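Long-range contacts in arginyl-tRNA synthetase, putative (Plasmodium falciparum, PDB 5JLD), which probably joins L-arginine to its cognate tRNA at the cost of ATP, as a class I aminoacyl-tRNA synthetase: residues V175-W181 / L270-S276; D180-F185 / W248-C252. All coordinates share one frame; numbering follows the deposited sequence.

Interaction 1 of 2, residues V175-W181 / L270-S276; sequences VNHVGDW and LEYVGES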
ATOM      1  N   VAL A 175      -7.251  11.095   0.930  1.00 44.65           N
ATOM      2  CA  VAL A 175      -8.443  11.707   0.356  1.00 44.83           C
ATOM      3  C   VAL A 175      -9.550  10.707   0.032  1.00 42.22           C
ATOM      4  O   VAL A 175      -9.365   9.753  -0.700  1.00 39.78           O
ATOM      5  CB  VAL A 175      -8.094  12.497  -0.910  1.00 50.37           C
ATOM      6  CG1 VAL A 175      -9.369  13.028  -1.575  1.00 46.76           C
ATOM      7  CG2 VAL A 175      -7.174  13.659  -0.554  1.00 43.13           C
ATOM      8  N   ASN A 176     -10.723  10.967   0.588  1.00 43.82           N
ATOM      9  CA  ASN A 176     -11.896  10.154   0.351  1.00 40.80           C
ATOM     10  C   ASN A 176     -12.875  10.877  -0.582  1.00 41.67           C
ATOM     11  O   ASN A 176     -13.573  11.772  -0.132  1.00 39.85           O
ATOM     12  CB  ASN A 176     -12.562   9.824   1.695  1.00 44.67           C
ATOM     13  CG  ASN A 176     -13.590   8.719   1.583  1.00 46.89           C
ATOM     14  OD1 ASN A 176     -13.889   8.236   0.488  1.00 49.94           O
ATOM     15  ND2 ASN A 176     -14.121   8.296   2.723  1.00 39.86           N
ATOM     16  N   HIS A 177     -12.886  10.487  -1.860  1.00 38.74           N
ATOM     17  CA  HIS A 177     -13.739  11.058  -2.913  1.00 39.09           C
ATOM     18  C   HIS A 177     -15.151  10.483  -2.809  1.00 41.85           C
ATOM     19  O   HIS A 177     -15.551   9.637  -3.607  1.00 40.42           O
ATOM     20  CB  HIS A 177     -13.129  10.772  -4.300  1.00 37.11           C
ATOM     21  CG  HIS A 177     -13.800  11.473  -5.450  1.00 51.20           C
ATOM     22  ND1 HIS A 177     -13.377  12.694  -5.923  1.00 50.01           N
ATOM     23  CD2 HIS A 177     -14.807  11.077  -6.272  1.00 51.69           C
ATOM     24  CE1 HIS A 177     -14.127  13.047  -6.957  1.00 51.25           C
ATOM     25  NE2 HIS A 177     -14.991  12.077  -7.193  1.00 45.83           N
ATOM     26  N   VAL A 178     -15.892  10.929  -1.797  1.00 45.11           N
ATOM     27  CA  VAL A 178     -17.209  10.366  -1.500  1.00 45.10           C
ATOM     28  C   VAL A 178     -18.238  10.796  -2.550  1.00 45.04           C
ATOM     29  O   VAL A 178     -18.178  11.918  -3.061  1.00 46.48           O
ATOM     30  CB  VAL A 178     -17.672  10.773  -0.077  1.00 48.18           C
ATOM     31  CG1 VAL A 178     -17.560  12.280   0.128  1.00 44.85           C
ATOM     32  CG2 VAL A 178     -19.087  10.292   0.207  1.00 56.93           C
ATOM     33  N   GLY A 179     -19.162   9.894  -2.891  1.00 44.18           N
ATOM     34  CA  GLY A 179     -20.232  10.216  -3.816  1.00 43.09           C
ATOM     35  C   GLY A 179     -21.354  11.005  -3.138  1.00 52.54           C
ATOM     36  O   GLY A 179     -22.351  10.434  -2.696  1.00 53.11           O
ATOM     37  N   ASP A 180     -21.197  12.324  -3.057  1.00 50.45           N
ATOM     38  CA  ASP A 180     -22.152  13.165  -2.333  1.00 49.22           C
ATOM     39  C   ASP A 180     -22.857  14.145  -3.261  1.00 50.07           C
ATOM     40  O   ASP A 180     -23.362  15.174  -2.823  1.00 55.41           O
ATOM     41  CB  ASP A 180     -21.447  13.948  -1.218  1.00 52.63           C
ATOM     42  CG  ASP A 180     -20.393  14.914  -1.756  1.00 52.94           C
ATOM     43  OD1 ASP A 180     -20.006  14.795  -2.945  1.00 49.89           O
ATOM     44  OD2 ASP A 180     -19.951  15.795  -0.980  1.00 53.13           O
ATOM     45  N   TRP A 181     -22.884  13.830  -4.547  1.00 49.41           N
ATOM     46  CA  TRP A 181     -23.514  14.711  -5.507  1.00 54.61           C
ATOM     47  C   TRP A 181     -24.120  13.876  -6.642  1.00 68.06           C
ATOM     48  O   TRP A 181     -23.979  14.189  -7.823  1.00 71.96           O
ATOM     49  CB  TRP A 181     -22.496  15.734  -6.022  1.00 45.83           C
ATOM     50  CG  TRP A 181     -23.110  16.939  -6.666  1.00 46.49           C
ATOM     51  CD1 TRP A 181     -23.139  17.217  -8.003  1.00 47.60           C
ATOM     52  CD2 TRP A 181     -23.781  18.035  -6.014  1.00 49.59           C
ATOM     53  NE1 TRP A 181     -23.786  18.404  -8.226  1.00 53.90           N
ATOM     54  CE2 TRP A 181     -24.193  18.929  -7.026  1.00 46.43           C
ATOM     55  CE3 TRP A 181     -24.076  18.342  -4.679  1.00 51.68           C
ATOM     56  CZ2 TRP A 181     -24.876  20.112  -6.749  1.00 47.27           C
ATOM     57  CZ3 TRP A 181     -24.763  19.516  -4.404  1.00 47.47           C
ATOM     58  CH2 TRP A 181     -25.149  20.390  -5.435  1.00 48.48           C
ATOM     59  N   LEU A 270      -9.123   9.591   7.035  1.00 53.36           N
ATOM     60  CA  LEU A 270      -9.078  10.214   5.719  1.00 52.09           C
ATOM     61  C   LEU A 270     -10.089  11.333   5.544  1.00 47.73           C
ATOM     62  O   LEU A 270     -11.123  11.374   6.209  1.00 49.23           O
ATOM     63  CB  LEU A 270      -9.252   9.168   4.616  1.00 49.95           C
ATOM     64  CG  LEU A 270     -10.307   8.067   4.765  1.00 51.51           C
ATOM     65  CD1 LEU A 270     -11.677   8.490   4.747  1.00 66.38           C
ATOM     66  CD2 LEU A 270     -10.114   7.188   3.535  1.00 57.51           C
ATOM     67  N   GLU A 271      -9.767  12.241   4.636  1.00 48.31           N
ATOM     68  CA  GLU A 271     -10.485  13.502   4.524  1.00 42.89           C
ATOM     69  C   GLU A 271     -11.570  13.445   3.462  1.00 45.72           C
ATOM     70  O   GLU A 271     -11.277  13.213   2.290  1.00 50.08           O
ATOM     71  CB  GLU A 271      -9.503  14.639   4.196  1.00 39.94           C
ATOM     72  CG  GLU A 271     -10.222  15.945   3.831  1.00 56.37           C
ATOM     73  CD  GLU A 271      -9.284  17.085   3.461  1.00 63.50           C
ATOM     74  OE1 GLU A 271      -8.103  16.822   3.147  1.00 59.51           O
ATOM     75  OE2 GLU A 271      -9.741  18.253   3.481  1.00 72.51           O
ATOM     76  N   TYR A 272     -12.823  13.662   3.864  1.00 46.13           N
ATOM     77  CA  TYR A 272     -13.903  13.802   2.885  1.00 45.80           C
ATOM     78  C   TYR A 272     -13.623  14.946   1.916  1.00 47.35           C
ATOM     79  O   TYR A 272     -13.519  16.095   2.326  1.00 41.47           O
ATOM     80  CB  TYR A 272     -15.260  14.043   3.568  1.00 41.13           C
ATOM     81  CG  TYR A 272     -15.771  12.852   4.325  1.00 52.22           C
ATOM     82  CD1 TYR A 272     -16.133  11.684   3.651  1.00 50.52           C
ATOM     83  CD2 TYR A 272     -15.877  12.875   5.714  1.00 45.57           C
ATOM     84  CE1 TYR A 272     -16.601  10.579   4.335  1.00 49.92           C
ATOM     85  CE2 TYR A 272     -16.332  11.762   6.414  1.00 46.37           C
ATOM     86  CZ  TYR A 272     -16.708  10.623   5.713  1.00 53.23           C
ATOM     87  OH  TYR A 272     -17.176   9.518   6.392  1.00 56.23           O
ATOM     88  N   VAL A 273     -13.484  14.616   0.638  1.00 46.13           N
ATOM     89  CA  VAL A 273     -13.454  15.604  -0.435  1.00 40.37           C
ATOM     90  C   VAL A 273     -14.378  15.087  -1.537  1.00 45.05           C
ATOM     91  O   VAL A 273     -13.938  14.460  -2.495  1.00 48.84           O
ATOM     92  CB  VAL A 273     -12.020  15.841  -0.980  1.00 48.29           C
ATOM     93  CG1 VAL A 273     -12.028  16.939  -2.023  1.00 44.88           C
ATOM     94  CG2 VAL A 273     -11.058  16.199   0.154  1.00 45.80           C
ATOM     95  N   GLY A 274     -15.673  15.322  -1.381  1.00 42.71           N
ATOM     96  CA  GLY A 274     -16.655  14.711  -2.262  1.00 46.20           C
ATOM     97  C   GLY A 274     -16.680  15.269  -3.670  1.00 48.52           C
ATOM     98  O   GLY A 274     -15.973  16.224  -3.982  1.00 46.26           O
ATOM     99  N   GLU A 275     -17.495  14.659  -4.523  1.00 40.45           N
ATOM    100  CA  GLU A 275     -17.801  15.221  -5.833  1.00 50.96           C
ATOM    101  C   GLU A 275     -18.292  16.679  -5.724  1.00 48.54           C
ATOM    102  O   GLU A 275     -17.889  17.538  -6.509  1.00 48.31           O
ATOM    103  CB  GLU A 275     -18.857  14.357  -6.538  1.00 57.11           C
ATOM    104  CG  GLU A 275     -18.339  12.969  -6.913  1.00 68.05           C
ATOM    105  CD  GLU A 275     -19.434  11.989  -7.309  1.00 74.86           C
ATOM    106  OE1 GLU A 275     -20.628  12.241  -7.014  1.00 64.98           O
ATOM    107  OE2 GLU A 275     -19.082  10.939  -7.894  1.00 81.94           O
ATOM    108  N   SER A 276     -19.146  16.947  -4.735  1.00 47.36           N
ATOM    109  CA  SER A 276     -19.729  18.284  -4.538  1.00 44.08           C
ATOM    110  C   SER A 276     -18.643  19.349  -4.464  1.00 45.96           C
ATOM    111  O   SER A 276     -18.806  20.450  -5.003  1.00 49.67           O
ATOM    112  CB  SER A 276     -20.585  18.332  -3.264  1.00 43.64           C
ATOM    113  OG  SER A 276     -19.794  18.158  -2.092  1.00 48.19           O
TER
HETATM  114  O   HOH W   1     -11.681  14.023  -4.255  1.00 39.49           O
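At the outer edge of the parallel sheet in the class I catalytic domain, V175 and N176 of strand 171-176 pair with E271 and Y272 of the short edge strand 271-272. N176 bonds through both its backbone N and its backbone O: the N donates to E271 O at 2.9 Å and the O accepts from V273 N. The N176 amide, its CG anti to the backbone N (chi1 -166°), lies alongside the Y272 ring, planes 23° apart, while L270 CD1 packs against ND2. Both polar ends have partners elsewhere, N176 ND2 on Y263 OH and Y272 OH on D260. On the other face V175 CG1 meets V273 CB at 3.9 Å.

Beyond the strands, in the five-stranded Rossmann-type sheet of this family, the two segments stay together as loops. H177 centres an inverse gamma turn; its CA approaches V273 O, and a water joins that oxygen to H177 ND1. E275 N then donates to V178 O (3.2 Å). The carboxylate of D180 grips S276 twice: OD1 takes S276 N at 2.9 Å on its syn side in a nearly straight bond (176°), and OD2 takes S276 OG at 2.6 Å from above the carboxylate plane. G274 has no side chain, which leaves room for the D180 carboxylate and lets V178 CG1 come within 3.5 Å of G274 CA.

Interaction 2 of 2, residues D180-F185 / W248-C252; sequences DWGTQF and WNKLC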
ATOM      1  N   ASP A 180     -21.197  12.324  -3.057  1.00 50.45           N
ATOM      2  CA  ASP A 180     -22.152  13.165  -2.333  1.00 49.22           C
ATOM      3  C   ASP A 180     -22.857  14.145  -3.261  1.00 50.07           C
ATOM      4  O   ASP A 180     -23.362  15.174  -2.823  1.00 55.41           O
ATOM      5  CB  ASP A 180     -21.447  13.948  -1.218  1.00 52.63           C
ATOM      6  CG  ASP A 180     -20.393  14.914  -1.756  1.00 52.94           C
ATOM      7  OD1 ASP A 180     -20.006  14.795  -2.945  1.00 49.89           O
ATOM      8  OD2 ASP A 180     -19.951  15.795  -0.980  1.00 53.13           O
ATOM      9  N   TRP A 181     -22.884  13.830  -4.547  1.00 49.41           N
ATOM     10  CA  TRP A 181     -23.514  14.711  -5.507  1.00 54.61           C
ATOM     11  C   TRP A 181     -24.120  13.876  -6.642  1.00 68.06           C
ATOM     12  O   TRP A 181     -23.979  14.189  -7.823  1.00 71.96           O
ATOM     13  CB  TRP A 181     -22.496  15.734  -6.022  1.00 45.83           C
ATOM     14  CG  TRP A 181     -23.110  16.939  -6.666  1.00 46.49           C
ATOM     15  CD1 TRP A 181     -23.139  17.217  -8.003  1.00 47.60           C
ATOM     16  CD2 TRP A 181     -23.781  18.035  -6.014  1.00 49.59           C
ATOM     17  NE1 TRP A 181     -23.786  18.404  -8.226  1.00 53.90           N
ATOM     18  CE2 TRP A 181     -24.193  18.929  -7.026  1.00 46.43           C
ATOM     19  CE3 TRP A 181     -24.076  18.342  -4.679  1.00 51.68           C
ATOM     20  CZ2 TRP A 181     -24.876  20.112  -6.749  1.00 47.27           C
ATOM     21  CZ3 TRP A 181     -24.763  19.516  -4.404  1.00 47.47           C
ATOM     22  CH2 TRP A 181     -25.149  20.390  -5.435  1.00 48.48           C
ATOM     23  N   GLY A 182     -24.811  12.811  -6.258  1.00 70.54           N
ATOM     24  CA  GLY A 182     -25.311  11.845  -7.217  1.00 76.90           C
ATOM     25  C   GLY A 182     -26.749  12.021  -7.666  1.00 81.36           C
ATOM     26  O   GLY A 182     -27.410  13.027  -7.366  1.00 78.32           O
ATOM     27  N   THR A 183     -27.224  11.018  -8.400  1.00 88.56           N
ATOM     28  CA  THR A 183     -28.565  11.016  -8.971  1.00 93.27           C
ATOM     29  C   THR A 183     -29.623  11.231  -7.904  1.00 91.24           C
ATOM     30  O   THR A 183     -30.387  12.198  -7.942  1.00 87.78           O
ATOM     31  CB  THR A 183     -28.863   9.680  -9.689  1.00 93.77           C
ATOM     32  OG1 THR A 183     -28.021   9.546 -10.839  1.00 92.84           O
ATOM     33  CG2 THR A 183     -30.318   9.620 -10.125  1.00 96.38           C
ATOM     34  N   GLN A 184     -29.603  10.329  -6.931  1.00 91.10           N
ATOM     35  CA  GLN A 184     -30.671  10.135  -5.963  1.00 98.71           C
ATOM     36  C   GLN A 184     -31.192  11.361  -5.212  1.00 93.79           C
ATOM     37  O   GLN A 184     -32.371  11.402  -4.857  1.00 92.76           O
ATOM     38  CB  GLN A 184     -30.213   9.107  -4.929  1.00106.95           C
ATOM     39  CG  GLN A 184     -31.359   8.327  -4.333  1.00115.62           C
ATOM     40  CD  GLN A 184     -30.972   6.923  -3.933  1.00117.84           C
ATOM     41  OE1 GLN A 184     -29.888   6.441  -4.262  1.00117.31           O
ATOM     42  NE2 GLN A 184     -31.870   6.247  -3.239  1.00118.88           N
ATOM     43  N   PHE A 185     -30.334  12.346  -4.959  1.00 83.63           N
ATOM     44  CA  PHE A 185     -30.670  13.401  -4.002  1.00 76.28           C
ATOM     45  C   PHE A 185     -31.991  14.117  -4.311  1.00 75.03           C
ATOM     46  O   PHE A 185     -32.627  14.674  -3.416  1.00 71.64           O
ATOM     47  CB  PHE A 185     -29.517  14.405  -3.904  1.00 72.21           C
ATOM     48  CG  PHE A 185     -28.349  13.890  -3.113  1.00 69.74           C
ATOM     49  CD1 PHE A 185     -28.324  14.016  -1.731  1.00 69.98           C
ATOM     50  CD2 PHE A 185     -27.286  13.259  -3.745  1.00 70.64           C
ATOM     51  CE1 PHE A 185     -27.262  13.522  -0.993  1.00 68.65           C
ATOM     52  CE2 PHE A 185     -26.215  12.766  -3.015  1.00 62.41           C
ATOM     53  CZ  PHE A 185     -26.200  12.904  -1.637  1.00 63.16           C
ATOM     54  N   TRP A 248     -29.927  18.022   1.778  1.00 62.79           N
ATOM     55  CA  TRP A 248     -28.708  17.410   1.268  1.00 58.33           C
ATOM     56  C   TRP A 248     -27.629  17.352   2.338  1.00 57.87           C
ATOM     57  O   TRP A 248     -27.028  16.300   2.592  1.00 57.87           O
ATOM     58  CB  TRP A 248     -28.200  18.192   0.050  1.00 57.22           C
ATOM     59  CG  TRP A 248     -26.817  17.844  -0.352  1.00 56.56           C
ATOM     60  CD1 TRP A 248     -26.417  16.717  -1.019  1.00 50.10           C
ATOM     61  CD2 TRP A 248     -25.629  18.620  -0.116  1.00 61.33           C
ATOM     62  NE1 TRP A 248     -25.047  16.750  -1.217  1.00 55.61           N
ATOM     63  CE2 TRP A 248     -24.543  17.901  -0.667  1.00 59.01           C
ATOM     64  CE3 TRP A 248     -25.377  19.851   0.507  1.00 62.99           C
ATOM     65  CZ2 TRP A 248     -23.226  18.375  -0.616  1.00 60.55           C
ATOM     66  CZ3 TRP A 248     -24.062  20.319   0.560  1.00 56.02           C
ATOM     67  CH2 TRP A 248     -23.008  19.580   0.000  1.00 59.04           C
ATOM     68  N   ASN A 249     -27.393  18.487   2.979  1.00 58.96           N
ATOM     69  CA  ASN A 249     -26.360  18.567   3.995  1.00 61.57           C
ATOM     70  C   ASN A 249     -26.662  17.638   5.176  1.00 59.85           C
ATOM     71  O   ASN A 249     -25.749  16.990   5.715  1.00 56.68           O
ATOM     72  CB  ASN A 249     -26.195  20.011   4.460  1.00 71.41           C
ATOM     73  CG  ASN A 249     -24.811  20.295   4.974  1.00 85.81           C
ATOM     74  OD1 ASN A 249     -24.568  20.271   6.180  1.00 97.73           O
ATOM     75  ND2 ASN A 249     -23.878  20.541   4.059  1.00 84.96           N
ATOM     76  N   LYS A 250     -27.941  17.545   5.547  1.00 60.07           N
ATOM     77  CA  LYS A 250     -28.366  16.593   6.581  1.00 64.87           C
ATOM     78  C   LYS A 250     -28.105  15.126   6.201  1.00 64.25           C
ATOM     79  O   LYS A 250     -27.650  14.316   7.031  1.00 70.95           O
ATOM     80  CB  LYS A 250     -29.862  16.775   6.895  1.00 77.81           C
ATOM     81  CG  LYS A 250     -30.208  18.045   7.654  1.00 82.32           C
ATOM     82  CD  LYS A 250     -29.358  18.189   8.909  1.00 88.10           C
ATOM     83  CE  LYS A 250     -29.297  19.642   9.365  1.00 92.92           C
ATOM     84  NZ  LYS A 250     -28.709  20.523   8.308  1.00 94.65           N
ATOM     85  N   LEU A 251     -28.401  14.788   4.949  1.00 54.73           N
ATOM     86  CA  LEU A 251     -28.181  13.430   4.432  1.00 64.60           C
ATOM     87  C   LEU A 251     -26.694  13.052   4.448  1.00 62.91           C
ATOM     88  O   LEU A 251     -26.298  11.987   4.952  1.00 69.18           O
ATOM     89  CB  LEU A 251     -28.733  13.311   3.005  1.00 66.29           C
ATOM     90  CG  LEU A 251     -30.221  12.972   2.805  1.00 74.42           C
ATOM     91  CD1 LEU A 251     -31.105  13.709   3.791  1.00 72.55           C
ATOM     92  CD2 LEU A 251     -30.657  13.314   1.382  1.00 69.58           C
ATOM     93  N   CYS A 252     -25.885  13.940   3.877  1.00 51.28           N
ATOM     94  CA  CYS A 252     -24.452  13.772   3.843  1.00 49.70           C
ATOM     95  C   CYS A 252     -23.924  13.606   5.258  1.00 56.47           C
ATOM     96  O   CYS A 252     -23.129  12.711   5.523  1.00 52.86           O
ATOM     97  CB  CYS A 252     -23.791  14.956   3.147  1.00 48.68           C
ATOM     98  SG  CYS A 252     -24.163  15.047   1.381  1.00 55.45           S
TER
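The backbone of 180-185 is an irregular loop that turns into helix 185-194 at F185, and it faces one side of helix 242-265 along 248-252. The two segments come near each other at two places, D180 by C252 and F185 by W248, with CA atoms 6.6 and 6.9 Å apart; the bend of the loop between them swings away from the helix. W248 bridges the two places: its CA lies near F185, and its indole reaches back to D180. Its CG stands anti to the backbone N (chi1 167°), which carries the indole out from the helix to the loop, and NE1 donates to D180 O at 2.8 Å. The oxygen lies near the indole plane, and the bond is fairly straight, 164° at the hydrogen.

That bond helps fix the rotation of the indole, which aromatic rings meet from two directions. W181 presents the edge of its six-membered ring to a face of the W248 five-membered ring in a T-shaped pair, planes at 88° and centroids 5.5 Å apart. W248 in turn directs its own edge at the face of F185: CD1 sits over that ring, 3.3 Å from F185 CE1, with the centroids 4.8 Å apart. C252 SG lies over the indole face opposite W181, displaced toward the rim, and also touches D180 CB at 3.9 Å and, obliquely, the F185 ring. L251 CD2 packs on F185 CD1, the two side chains running past each other in opposite directions.

Helix 232-238 adds L237, which touches all three aromatic residues of this cluster, while I143 packs on D180 and F185. With F185 at the start of helix 185-194 and L251 reaching I188 and I192, the contact joins that helix and helix 232-238 to helix 242-265, beside the loop that follows strand 171-176.

Overall arrangement
Interactions 1 and 2 lie about 11 Å apart, centre to centre, in the catalytic domain, and they share D180 and W181. Along the chain the order is strand 171-176, the 180-185 loop, helix 242-265 and then strand 271-272, so interaction 2 falls within the span whose ends interaction 1 brings together. The 88 residues between the segments of interaction 1 include much helix and no strand: a largely helical excursion leaves the parallel sheet by one strand and returns as its edge strand. D180 serves both contacts, carboxylate in one and carbonyl in the other, and S276 CB packs 3.7 Å from W248 CZ2. Through these residues the sheet edge is tied directly to helix 242-265.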